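Long-range contacts in probable glutamine synthetase (Pseudomonas aeruginosa, PDB 4HPP), which is a probable glutamine synthetase whose catalytic domain holds a magnesium ion and glutamic acid: residues P72-R77 / Y91-L96; R8-V13 / L26-L31; T49-I54 / A425-L430; A282-S287 / A418-E423. All blocks are in the same frame, centred on the assembly; numbering follows the deposited sequence.

Contact 1 of 4, residues P72-R77 / Y91-L96; sequences PNSRVR and YLHGNL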
loop_
_atom_site.group_PDB
_atom_site.type_symbol
_atom_site.label_atom_id
_atom_site.label_comp_id
_atom_site.label_asym_id
_atom_site.label_seq_id
_atom_site.Cartn_x
_atom_site.Cartn_y
_atom_site.Cartn_z
ATOM N N PRO A 72 -38.894 -6.373 25.867
ATOM C CA PRO A 72 -37.934 -7.487 25.671
ATOM C C PRO A 72 -38.231 -8.278 24.426
ATOM O O PRO A 72 -37.339 -8.939 23.889
ATOM C CB PRO A 72 -38.130 -8.360 26.911
ATOM C CG PRO A 72 -38.906 -7.497 27.890
ATOM C CD PRO A 72 -39.722 -6.549 27.088
ATOM N N ASN A 73 -39.471 -8.202 23.944
ATOM C CA ASN A 73 -39.850 -8.997 22.759
ATOM C C ASN A 73 -39.390 -8.457 21.395
ATOM O O ASN A 73 -39.504 -9.143 20.397
ATOM C CB ASN A 73 -41.356 -9.361 22.774
ATOM C CG ASN A 73 -41.720 -10.308 23.926
ATOM O OD1 ASN A 73 -41.044 -11.324 24.186
ATOM N ND2 ASN A 73 -42.784 -9.979 24.623
ATOM N N SER A 74 -38.846 -7.248 21.368
ATOM C CA SER A 74 -38.476 -6.564 20.140
ATOM C C SER A 74 -36.969 -6.634 19.879
ATOM O O SER A 74 -36.503 -6.030 18.924
ATOM C CB SER A 74 -38.811 -5.115 20.290
ATOM O OG SER A 74 -37.997 -4.589 21.330
ATOM N N ARG A 75 -36.223 -7.344 20.735
ATOM C CA ARG A 75 -34.786 -7.424 20.607
ATOM C C ARG A 75 -34.253 -7.809 19.208
ATOM O O ARG A 75 -34.705 -8.773 18.601
ATOM C CB ARG A 75 -34.208 -8.355 21.667
ATOM C CG ARG A 75 -32.680 -8.395 21.633
ATOM C CD ARG A 75 -32.121 -8.582 23.022
ATOM N NE ARG A 75 -30.689 -8.615 23.017
ATOM C CZ ARG A 75 -29.979 -9.242 23.938
ATOM N NH1 ARG A 75 -30.610 -9.830 24.941
ATOM N NH2 ARG A 75 -28.650 -9.276 23.858
ATOM N N VAL A 76 -33.290 -7.026 18.715
ATOM C CA VAL A 76 -32.575 -7.348 17.485
ATOM C C VAL A 76 -31.134 -7.716 17.784
ATOM O O VAL A 76 -30.466 -7.003 18.516
ATOM C CB VAL A 76 -32.651 -6.174 16.474
ATOM C CG1 VAL A 76 -31.783 -6.442 15.240
ATOM C CG2 VAL A 76 -34.092 -6.064 16.018
ATOM N N ARG A 77 -30.672 -8.831 17.226
ATOM C CA ARG A 77 -29.332 -9.330 17.474
ATOM C C ARG A 77 -28.766 -9.692 16.130
ATOM O O ARG A 77 -29.180 -10.705 15.567
ATOM C CB ARG A 77 -29.361 -10.654 18.290
ATOM C CG ARG A 77 -29.696 -10.674 19.787
ATOM C CD ARG A 77 -28.654 -11.627 20.394
ATOM N NE ARG A 77 -29.113 -12.712 21.296
ATOM C CZ ARG A 77 -28.306 -13.570 21.966
ATOM N NH1 ARG A 77 -26.966 -13.505 21.876
ATOM N NH2 ARG A 77 -28.834 -14.520 22.743
ATOM N N TYR A 91 -29.768 -4.365 20.112
ATOM C CA TYR A 91 -30.607 -3.293 20.698
ATOM C C TYR A 91 -32.046 -3.766 20.782
ATOM O O TYR A 91 -32.417 -4.715 20.103
ATOM C CB TYR A 91 -30.555 -1.976 19.836
ATOM C CG TYR A 91 -31.181 -2.186 18.488
ATOM C CD1 TYR A 91 -32.555 -2.061 18.295
ATOM C CD2 TYR A 91 -30.401 -2.537 17.398
ATOM C CE1 TYR A 91 -33.128 -2.261 17.017
ATOM C CE2 TYR A 91 -30.949 -2.719 16.129
ATOM C CZ TYR A 91 -32.319 -2.607 15.943
ATOM O OH TYR A 91 -32.843 -2.856 14.681
ATOM N N LEU A 92 -32.827 -3.078 21.607
ATOM C CA LEU A 92 -34.239 -3.325 21.857
ATOM C C LEU A 92 -35.046 -2.017 21.709
ATOM O O LEU A 92 -34.599 -0.934 22.146
ATOM C CB LEU A 92 -34.442 -3.791 23.308
ATOM C CG LEU A 92 -33.809 -5.071 23.814
ATOM C CD1 LEU A 92 -32.398 -4.816 24.293
ATOM C CD2 LEU A 92 -34.623 -5.663 24.955
ATOM N N HIS A 93 -36.241 -2.129 21.127
ATOM C CA HIS A 93 -37.168 -1.028 21.022
ATOM C C HIS A 93 -37.814 -0.851 22.359
ATOM O O HIS A 93 -38.053 -1.836 23.085
ATOM C CB HIS A 93 -38.218 -1.298 19.982
ATOM C CG HIS A 93 -37.655 -1.621 18.643
ATOM N ND1 HIS A 93 -37.597 -0.707 17.641
ATOM C CD2 HIS A 93 -37.112 -2.817 18.135
ATOM C CE1 HIS A 93 -37.020 -1.285 16.544
ATOM N NE2 HIS A 93 -36.723 -2.579 16.847
ATOM N N GLY A 94 -38.096 0.402 22.704
ATOM C CA GLY A 94 -38.631 0.699 23.991
ATOM C C GLY A 94 -39.773 1.667 23.835
ATOM O O GLY A 94 -39.914 2.347 22.788
ATOM N N ASN A 95 -40.599 1.717 24.877
ATOM C CA ASN A 95 -41.624 2.742 24.981
ATOM C C ASN A 95 -41.165 3.791 26.029
ATOM O O ASN A 95 -40.486 3.428 26.998
ATOM C CB ASN A 95 -42.974 2.132 25.377
ATOM C CG ASN A 95 -43.301 0.826 24.655
ATOM O OD1 ASN A 95 -43.111 0.681 23.444
ATOM N ND2 ASN A 95 -43.821 -0.139 25.411
ATOM N N LEU A 96 -41.520 5.066 25.806
ATOM C CA LEU A 96 -41.280 6.192 26.724
ATOM C C LEU A 96 -42.393 6.369 27.742
ATOM O O LEU A 96 -43.586 6.400 27.393
ATOM C CB LEU A 96 -41.147 7.490 25.931
ATOM C CG LEU A 96 -39.957 7.607 24.981
ATOM C CD1 LEU A 96 -40.015 8.895 24.170
ATOM C CD2 LEU A 96 -38.654 7.602 25.756
#
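Val76 and Tyr91 face each other as an antiparallel hydrogen-bonded pair in the beta hairpin of strands 66-78 and 89-97, part of the mixed sheet of the glutamine synthetase N-terminal domain. Their side chains lie side by side and point the same way. Tyr91 has CG set between its backbone N and carbonyl carbon (chi1 66°), and the outer part of its ring is overlain by the valine: Val76 CB stands 3.6 Å from Tyr91 CZ, over one face and displaced toward the rim. The backbone bond from Val76 N to Tyr91 O is nearly straight at 2.8 Å, while the return bond from Tyr91 N to Val76 O is longer, 3.2 Å. The Arg75 and Leu92 side chains pass at a slant, Arg75 CB lying 3.9 Å from Leu92 CG; the guanidinium forms a salt bridge with Asp90. Helix 196-216 covers the Val76 and His93 side, where Asn204 bonds both Tyr91 OH and His93 NE2. Beyond the pair, His93 turns its ring edge to Ser74, with Ser74 O in the ring plane 3.4 Å from His93 CD2. Ser74 OG, also hydrogen-bonded to Asp71 O, takes a weak bond of 3.0 Å from His93 N.

Contact 2 of 4, residues R8-V13 / L26-L31; sequences RLVSFV and LPLATL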
loop_
_atom_site.group_PDB
_atom_site.type_symbol
_atom_site.label_atom_id
_atom_site.label_comp_id
_atom_site.label_asym_id
_atom_site.label_seq_id
_atom_site.Cartn_x
_atom_site.Cartn_y
_atom_site.Cartn_z
ATOM N N ARG A 8 -19.500 -6.020 24.598
ATOM C CA ARG A 8 -20.665 -5.955 23.758
ATOM C C ARG A 8 -21.602 -4.979 24.438
ATOM O O ARG A 8 -21.940 -5.178 25.623
ATOM C CB ARG A 8 -21.311 -7.333 23.623
ATOM C CG ARG A 8 -22.692 -7.308 22.955
ATOM C CD ARG A 8 -23.201 -8.727 22.881
ATOM N NE ARG A 8 -24.424 -8.931 22.114
ATOM C CZ ARG A 8 -24.508 -9.706 21.027
ATOM N NH1 ARG A 8 -23.426 -10.315 20.560
ATOM N NH2 ARG A 8 -25.681 -9.883 20.398
ATOM N N LEU A 9 -21.997 -3.930 23.695
ATOM C CA LEU A 9 -22.976 -2.927 24.156
ATOM C C LEU A 9 -24.406 -3.240 23.663
ATOM O O LEU A 9 -24.613 -3.676 22.535
ATOM C CB LEU A 9 -22.528 -1.518 23.775
ATOM C CG LEU A 9 -21.061 -1.280 24.248
ATOM C CD1 LEU A 9 -20.462 0.022 23.680
ATOM C CD2 LEU A 9 -20.869 -1.292 25.787
ATOM N N VAL A 10 -25.395 -3.050 24.530
ATOM C CA VAL A 10 -26.755 -3.194 24.114
ATOM C C VAL A 10 -27.374 -1.806 24.075
ATOM O O VAL A 10 -27.237 -1.055 25.035
ATOM C CB VAL A 10 -27.535 -4.121 25.087
ATOM C CG1 VAL A 10 -28.991 -4.127 24.686
ATOM C CG2 VAL A 10 -26.980 -5.531 24.992
ATOM N N SER A 11 -28.031 -1.452 22.979
ATOM C CA SER A 11 -28.770 -0.207 22.959
ATOM C C SER A 11 -30.260 -0.337 23.266
ATOM O O SER A 11 -30.889 -1.292 22.881
ATOM C CB SER A 11 -28.587 0.496 21.615
ATOM O OG SER A 11 -27.403 1.282 21.582
ATOM N N PHE A 12 -30.813 0.631 23.996
ATOM C CA PHE A 12 -32.251 0.883 24.049
ATOM C C PHE A 12 -32.535 2.059 23.066
ATOM O O PHE A 12 -31.937 3.145 23.175
ATOM C CB PHE A 12 -32.727 1.294 25.465
ATOM C CG PHE A 12 -32.433 0.301 26.551
ATOM C CD1 PHE A 12 -32.228 -1.071 26.268
ATOM C CD2 PHE A 12 -32.384 0.712 27.890
ATOM C CE1 PHE A 12 -31.968 -1.982 27.285
ATOM C CE2 PHE A 12 -32.120 -0.223 28.933
ATOM C CZ PHE A 12 -31.896 -1.556 28.615
ATOM N N VAL A 13 -33.449 1.822 22.124
ATOM C CA VAL A 13 -33.828 2.804 21.130
ATOM C C VAL A 13 -35.282 3.246 21.150
ATOM O O VAL A 13 -36.177 2.527 21.620
ATOM C CB VAL A 13 -33.483 2.318 19.725
ATOM C CG1 VAL A 13 -32.014 1.986 19.649
ATOM C CG2 VAL A 13 -34.305 1.104 19.332
ATOM N N LEU A 26 -25.486 0.088 27.064
ATOM C CA LEU A 26 -24.912 -0.426 28.330
ATOM C C LEU A 26 -24.159 -1.725 28.097
ATOM O O LEU A 26 -24.363 -2.380 27.080
ATOM C CB LEU A 26 -25.993 -0.678 29.336
ATOM C CG LEU A 26 -27.223 -1.370 28.761
ATOM C CD1 LEU A 26 -27.662 -2.588 29.598
ATOM C CD2 LEU A 26 -28.328 -0.333 28.736
ATOM N N PRO A 27 -23.265 -2.093 29.015
ATOM C CA PRO A 27 -22.581 -3.387 28.789
ATOM C C PRO A 27 -23.574 -4.541 28.892
ATOM O O PRO A 27 -24.500 -4.481 29.736
ATOM C CB PRO A 27 -21.534 -3.445 29.926
ATOM C CG PRO A 27 -21.356 -2.014 30.336
ATOM C CD PRO A 27 -22.715 -1.384 30.184
ATOM N N LEU A 28 -23.416 -5.529 28.003
ATOM C CA LEU A 28 -24.265 -6.742 28.024
ATOM C C LEU A 28 -24.488 -7.295 29.454
ATOM O O LEU A 28 -25.618 -7.542 29.849
ATOM C CB LEU A 28 -23.709 -7.837 27.100
ATOM C CG LEU A 28 -24.458 -9.184 27.000
ATOM C CD1 LEU A 28 -25.692 -9.129 26.059
ATOM C CD2 LEU A 28 -23.462 -10.306 26.646
ATOM N N ALA A 29 -23.433 -7.396 30.252
ATOM C CA ALA A 29 -23.575 -7.979 31.595
ATOM C C ALA A 29 -24.654 -7.326 32.399
ATOM O O ALA A 29 -25.098 -7.912 33.385
ATOM C CB ALA A 29 -22.271 -7.926 32.379
ATOM N N THR A 30 -25.040 -6.108 32.021
ATOM C CA THR A 30 -25.939 -5.305 32.867
ATOM C C THR A 30 -27.365 -5.381 32.343
ATOM O O THR A 30 -28.312 -4.845 32.959
ATOM C CB THR A 30 -25.534 -3.810 32.952
ATOM O OG1 THR A 30 -25.491 -3.244 31.630
ATOM C CG2 THR A 30 -24.174 -3.616 33.637
ATOM N N LEU A 31 -27.535 -6.051 31.209
ATOM C CA LEU A 31 -28.805 -5.968 30.519
ATOM C C LEU A 31 -29.956 -6.314 31.453
ATOM O O LEU A 31 -30.853 -5.497 31.593
ATOM C CB LEU A 31 -28.839 -6.779 29.206
ATOM C CG LEU A 31 -30.230 -6.595 28.552
ATOM C CD1 LEU A 31 -30.433 -5.142 28.098
ATOM C CD2 LEU A 31 -30.312 -7.503 27.338
#
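Three backbone hydrogen bonds join Val10 and Arg8 to Leu26 and Leu28. Val10 and Leu26 form the hydrogen-bonded pair, with Val10 N 2.8 Å from Leu26 O and Leu26 N 2.9 Å from Val10 O. Leu9 and Pro27 make the neighbouring non-hydrogen-bonded pair, their side chains diverging. Past the proline the chain turns off, yet Leu28 N still reaches back to Arg8 O at 2.8 Å. Leu26 O also receives a CA-H...O contact from Leu9 CA.

Apolar contacts gather round Val10 and Phe12. Leu26 has CG placed between its own N and carbonyl carbon (chi1 43°), 3.7 Å from Val10 O. Its CD2 lies over one face of the Phe12 ring, toward the rim and 4.0 Å from the ring centroid, the two side chains being roughly perpendicular. Leu31 comes to the same ring from its edge, Leu31 CD1 lying 3.6 Å from Phe12 CE1, and this methyl also touches Val10 CG1. The other valine methyl, CG2, meets Leu28 CD1 at 4.0 Å.

Charge enters through Arg8. Its chain is extended from CG to NE, and the aliphatic CD brushes both methyls of Leu28 while the guanidinium forms salt bridges with Glu79 and Asp90. Across the subunit boundary, Leu9 packs on Pro160, and Leu26 on Glu175, both of a neighbouring subunit. The whole is an antiparallel beta hairpin of strands 9-15 and 21-27, at one margin of the N-terminal domain's mixed sheet as counted within this chain.

Contact 3 of 4, residues T49-I54 / A425-L430; sequences TPQDLI and ALTAGL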
loop_
_atom_site.group_PDB
_atom_site.type_symbol
_atom_site.label_atom_id
_atom_site.label_comp_id
_atom_site.label_asym_id
_atom_site.label_seq_id
_atom_site.Cartn_x
_atom_site.Cartn_y
_atom_site.Cartn_z
ATOM N N THR A 49 -36.112 18.569 15.263
ATOM C CA THR A 49 -36.426 18.580 13.842
ATOM C C THR A 49 -35.389 17.736 13.109
ATOM O O THR A 49 -34.375 17.389 13.691
ATOM C CB THR A 49 -36.387 20.023 13.239
ATOM O OG1 THR A 49 -35.099 20.603 13.463
ATOM C CG2 THR A 49 -37.460 20.897 13.841
ATOM N N PRO A 50 -35.613 17.442 11.810
ATOM C CA PRO A 50 -34.534 16.721 11.137
ATOM C C PRO A 50 -33.154 17.398 11.209
ATOM O O PRO A 50 -32.124 16.725 11.157
ATOM C CB PRO A 50 -35.048 16.609 9.705
ATOM C CG PRO A 50 -36.554 16.524 9.856
ATOM C CD PRO A 50 -36.885 17.398 11.045
ATOM N N GLN A 51 -33.127 18.710 11.375
ATOM C CA GLN A 51 -31.873 19.456 11.343
ATOM C C GLN A 51 -31.271 19.571 12.732
ATOM O O GLN A 51 -30.320 20.313 12.944
ATOM C CB GLN A 51 -32.063 20.830 10.695
ATOM C CG GLN A 51 -32.551 20.754 9.259
ATOM C CD GLN A 51 -34.047 20.446 9.146
ATOM O OE1 GLN A 51 -34.810 20.527 10.130
ATOM N NE2 GLN A 51 -34.472 20.056 7.938
ATOM N N ASP A 52 -31.854 18.825 13.661
ATOM C CA ASP A 52 -31.352 18.684 15.035
ATOM C C ASP A 52 -31.554 19.889 15.932
ATOM O O ASP A 52 -30.853 20.048 16.930
ATOM C CB ASP A 52 -29.894 18.161 15.060
ATOM C CG ASP A 52 -29.818 16.598 15.025
ATOM O OD1 ASP A 52 -30.904 15.948 15.147
ATOM O OD2 ASP A 52 -28.695 16.056 14.879
ATOM N N LEU A 53 -32.537 20.721 15.596
ATOM C CA LEU A 53 -32.830 21.923 16.392
ATOM C C LEU A 53 -34.153 21.777 17.101
ATOM O O LEU A 53 -35.092 21.182 16.587
ATOM C CB LEU A 53 -32.775 23.223 15.548
ATOM C CG LEU A 53 -31.307 23.628 15.291
ATOM C CD1 LEU A 53 -31.073 24.312 13.945
ATOM C CD2 LEU A 53 -30.706 24.418 16.465
ATOM N N ILE A 54 -34.183 22.304 18.308
ATOM C CA ILE A 54 -35.392 22.490 19.077
ATOM C C ILE A 54 -35.729 24.007 19.107
ATOM O O ILE A 54 -34.822 24.861 19.266
ATOM C CB ILE A 54 -35.154 21.965 20.492
ATOM C CG1 ILE A 54 -35.111 20.425 20.476
ATOM C CG2 ILE A 54 -36.250 22.439 21.418
ATOM C CD1 ILE A 54 -34.352 19.795 21.637
ATOM N N ALA A 425 -39.710 26.113 8.793
ATOM C CA ALA A 425 -38.919 27.348 9.026
ATOM C C ALA A 425 -37.478 27.069 8.624
ATOM O O ALA A 425 -36.922 27.795 7.795
ATOM C CB ALA A 425 -38.974 27.869 10.471
ATOM N N LEU A 426 -36.866 26.010 9.155
ATOM C CA LEU A 426 -35.432 25.894 8.942
ATOM C C LEU A 426 -35.053 25.742 7.477
ATOM O O LEU A 426 -33.890 25.942 7.115
ATOM C CB LEU A 426 -34.809 24.805 9.799
ATOM C CG LEU A 426 -34.780 25.090 11.304
ATOM C CD1 LEU A 426 -34.677 23.768 12.079
ATOM C CD2 LEU A 426 -33.645 26.075 11.640
ATOM N N THR A 427 -36.029 25.433 6.627
ATOM C CA THR A 427 -35.720 25.020 5.249
ATOM C C THR A 427 -36.123 26.012 4.143
ATOM O O THR A 427 -35.582 25.962 3.016
ATOM C CB THR A 427 -36.300 23.622 4.966
ATOM O OG1 THR A 427 -37.627 23.526 5.520
ATOM C CG2 THR A 427 -35.417 22.615 5.653
ATOM N N ALA A 428 -37.048 26.908 4.496
ATOM C CA ALA A 428 -37.621 27.886 3.582
ATOM C C ALA A 428 -36.623 28.788 2.805
ATOM O O ALA A 428 -35.539 29.124 3.290
ATOM C CB ALA A 428 -38.701 28.697 4.282
ATOM N N GLY A 429 -37.030 29.130 1.579
ATOM C CA GLY A 429 -36.249 29.913 0.626
ATOM C C GLY A 429 -35.382 28.999 -0.209
ATOM O O GLY A 429 -35.164 29.248 -1.434
ATOM N N LEU A 430 -34.914 27.948 0.489
ATOM C CA LEU A 430 -34.108 26.839 -0.029
ATOM C C LEU A 430 -34.705 26.211 -1.266
ATOM O O LEU A 430 -35.846 25.782 -1.289
ATOM C CB LEU A 430 -33.925 25.783 1.058
ATOM C CG LEU A 430 -32.574 25.083 1.134
ATOM C CD1 LEU A 430 -31.435 26.032 0.795
ATOM C CD2 LEU A 430 -32.374 24.487 2.515
#
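Leu426, near the C-terminal end of helix 410-427, pushes its side chain against the loop 49-54, whose residues Thr49 to Asp52 form a type I beta turn. This is a helix-to-loop contact between the N-terminal domain and the catalytic domain of the glutamine synthetase fold. The closer part gathers round one methyl. Leu426 CD1 lies 3.5 Å from Thr49 OG1 and 3.8 Å from Gln51 OE1; these two oxygens are its nearest partners, with carbons of Leu53 and Gln51 a little farther off, and no hydrogen bond crosses between the segments. Thr49 is itself held within the loop, its OG1 donating to a lone pair of Leu53 O, in the carbonyl plane, at 3.2 Å, and its backbone N bonding the same oxygen. The Gln51 and Leu426 side chains run antiparallel alongside one another.

The looser part lies toward Leu53, which is exposed: the Leu53 and Leu426 side chains meet at a slant, Leu53 CD1 reaching Leu426 CD2 at 3.9 Å, with Leu53 CB beside the other methyl. The Asp52 carboxylate makes a salt bridge with Arg22 and a hydrogen bond to Ala147 N of a neighbouring subunit. On the more buried side, Thr427 and Gln51 are roughly perpendicular. The glutamine's bend at chi2 (77°) turns CD aside, and the amide beyond it, hydrogen-bonded to Tyr439 OH, brings Gln51 NE2 to 3.6 Å from Thr427 CG2.

Contact 4 of 4, residues A282-S287 / A418-E423; sequences APTAAS and AMKRHE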
loop_
_atom_site.group_PDB
_atom_site.type_symbol
_atom_site.label_atom_id
_atom_site.label_comp_id
_atom_site.label_asym_id
_atom_site.label_seq_id
_atom_site.Cartn_x
_atom_site.Cartn_y
_atom_site.Cartn_z
ATOM N N ALA A 282 -45.902 11.321 4.685
ATOM C CA ALA A 282 -44.879 12.006 3.862
ATOM C C ALA A 282 -44.477 13.291 4.594
ATOM O O ALA A 282 -44.763 14.381 4.116
ATOM C CB ALA A 282 -45.409 12.306 2.459
ATOM N N PRO A 283 -43.801 13.155 5.755
ATOM C CA PRO A 283 -43.803 14.161 6.785
ATOM C C PRO A 283 -42.645 15.094 6.716
ATOM O O PRO A 283 -42.438 15.840 7.661
ATOM C CB PRO A 283 -43.627 13.335 8.059
ATOM C CG PRO A 283 -43.028 12.038 7.613
ATOM C CD PRO A 283 -42.887 12.072 6.123
ATOM N N THR A 284 -41.849 15.052 5.666
ATOM C CA THR A 284 -40.761 16.039 5.655
ATOM C C THR A 284 -40.874 16.946 4.453
ATOM O O THR A 284 -41.554 16.617 3.459
ATOM C CB THR A 284 -39.348 15.425 5.665
ATOM O OG1 THR A 284 -39.195 14.579 4.529
ATOM C CG2 THR A 284 -39.101 14.626 6.937
ATOM N N ALA A 285 -40.184 18.076 4.543
ATOM C CA ALA A 285 -40.167 19.053 3.447
ATOM C C ALA A 285 -39.742 18.384 2.114
ATOM O O ALA A 285 -40.373 18.626 1.071
ATOM C CB ALA A 285 -39.267 20.249 3.803
ATOM N N ALA A 286 -38.714 17.516 2.168
ATOM C CA ALA A 286 -38.241 16.766 0.994
ATOM C C ALA A 286 -39.255 15.768 0.463
ATOM O O ALA A 286 -39.086 15.265 -0.662
ATOM C CB ALA A 286 -36.916 16.063 1.268
ATOM N N SER A 287 -40.308 15.492 1.247
ATOM C CA SER A 287 -41.279 14.485 0.845
ATOM C C SER A 287 -42.076 14.956 -0.362
ATOM O O SER A 287 -42.522 14.136 -1.203
ATOM C CB SER A 287 -42.198 14.107 1.991
ATOM O OG SER A 287 -41.492 13.374 2.982
ATOM N N ALA A 418 -45.715 21.537 16.104
ATOM C CA ALA A 418 -44.723 22.596 16.325
ATOM C C ALA A 418 -43.375 22.240 15.758
ATOM O O ALA A 418 -42.716 23.076 15.058
ATOM C CB ALA A 418 -44.604 22.902 17.786
ATOM N N MET A 419 -42.954 20.994 16.017
ATOM C CA MET A 419 -41.669 20.566 15.499
ATOM C C MET A 419 -41.583 20.681 13.969
ATOM O O MET A 419 -40.511 20.928 13.433
ATOM C CB MET A 419 -41.318 19.161 15.953
ATOM C CG MET A 419 -39.996 18.710 15.345
ATOM S SD MET A 419 -40.153 17.816 13.795
ATOM C CE MET A 419 -40.724 16.222 14.460
ATOM N N LYS A 420 -42.690 20.499 13.259
ATOM C CA LYS A 420 -42.620 20.483 11.797
ATOM C C LYS A 420 -42.636 21.894 11.171
ATOM O O LYS A 420 -41.904 22.177 10.206
ATOM C CB LYS A 420 -43.746 19.612 11.218
ATOM C CG LYS A 420 -43.584 18.102 11.341
ATOM C CD LYS A 420 -42.444 17.598 10.444
ATOM C CE LYS A 420 -42.103 16.154 10.796
ATOM N NZ LYS A 420 -40.939 15.779 9.965
ATOM N N ARG A 421 -43.467 22.779 11.719
ATOM C CA ARG A 421 -43.398 24.212 11.387
ATOM C C ARG A 421 -41.941 24.659 11.417
ATOM O O ARG A 421 -41.430 25.391 10.486
ATOM C CB ARG A 421 -44.165 25.033 12.452
ATOM C CG ARG A 421 -45.681 24.991 12.344
ATOM C CD ARG A 421 -46.141 25.347 10.914
ATOM N NE ARG A 421 -47.539 24.956 10.714
ATOM C CZ ARG A 421 -48.149 24.887 9.536
ATOM N NH1 ARG A 421 -47.494 25.187 8.432
ATOM N NH2 ARG A 421 -49.423 24.517 9.474
ATOM N N HIS A 422 -41.297 24.200 12.506
ATOM C CA HIS A 422 -39.939 24.527 12.788
ATOM C C HIS A 422 -39.025 23.900 11.778
ATOM O O HIS A 422 -38.065 24.544 11.285
ATOM C CB HIS A 422 -39.583 24.169 14.208
ATOM C CG HIS A 422 -38.174 24.560 14.577
ATOM N ND1 HIS A 422 -37.520 24.028 15.629
ATOM C CD2 HIS A 422 -37.282 25.449 13.958
ATOM C CE1 HIS A 422 -36.273 24.556 15.681
ATOM N NE2 HIS A 422 -36.142 25.430 14.656
ATOM N N GLU A 423 -39.325 22.658 11.415
ATOM C CA GLU A 423 -38.580 22.041 10.350
ATOM C C GLU A 423 -38.748 22.894 9.089
ATOM O O GLU A 423 -37.764 23.225 8.435
ATOM C CB GLU A 423 -39.028 20.598 10.115
ATOM C CG GLU A 423 -38.309 19.977 8.936
ATOM C CD GLU A 423 -38.867 18.633 8.518
ATOM O OE1 GLU A 423 -38.765 18.324 7.314
ATOM O OE2 GLU A 423 -39.377 17.886 9.377
#
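Pro283 offers its carbonyl oxygen to Lys420 of helix 410-427, the first of two polar links between this helix and the loop that follows helix 261-281. Lys420 NZ stands 2.7 Å from Pro283 O, well above the carbonyl plane, and the lysine chain, bent at chi2 (-69°), has its CD and CE close to the same oxygen. At Thr284 the contact is through carbon: CG2 lies 3.7 Å from Lys420 NZ, and CB 3.4 Å from Glu423 OE1, while the hydroxyl turns to Thr339. Ala285 gives its backbone N to Glu423 OE1 at 3.1 Å in a nearly straight bond, on the syn side but out of the carboxylate plane. Ser287 closes the loop on itself, its OG accepting from Thr284 N at 3.2 Å.

On the helix, Lys420 NZ and Glu423 OE2 form a salt bridge of 2.7 Å through the syn lone pair. The carboxylate thus has one oxygen for the lysine and one for the loop, OE1 also weakly bonded to Tyr439 OH, and NZ is gripped by two bonds, to Pro283 O and Glu423 OE2. Both residues are buried, so this pairing would be expected to favour their charged forms.

From the N terminus, contact 2 closes first, a short hairpin, and contact 1 follows in series with a second one. The two share a sheet, strand 9-15 lying beside strand 89-97, and they touch directly: Leu92 N is 2.9 Å from Ser11 O. Contact 3 closes a far longer loop, from the segment 49-54 to the end of helix 410-427, and encloses both contact 1 and contact 4 along the chain. Contact 4 joins the loop after helix 261-281 to the same helix, and its centre lies about 8 Å from that of contact 3. Contacts 1 and 2 lie within the N-terminal domain, contact 4 within the catalytic domain, and contact 3 joins the two.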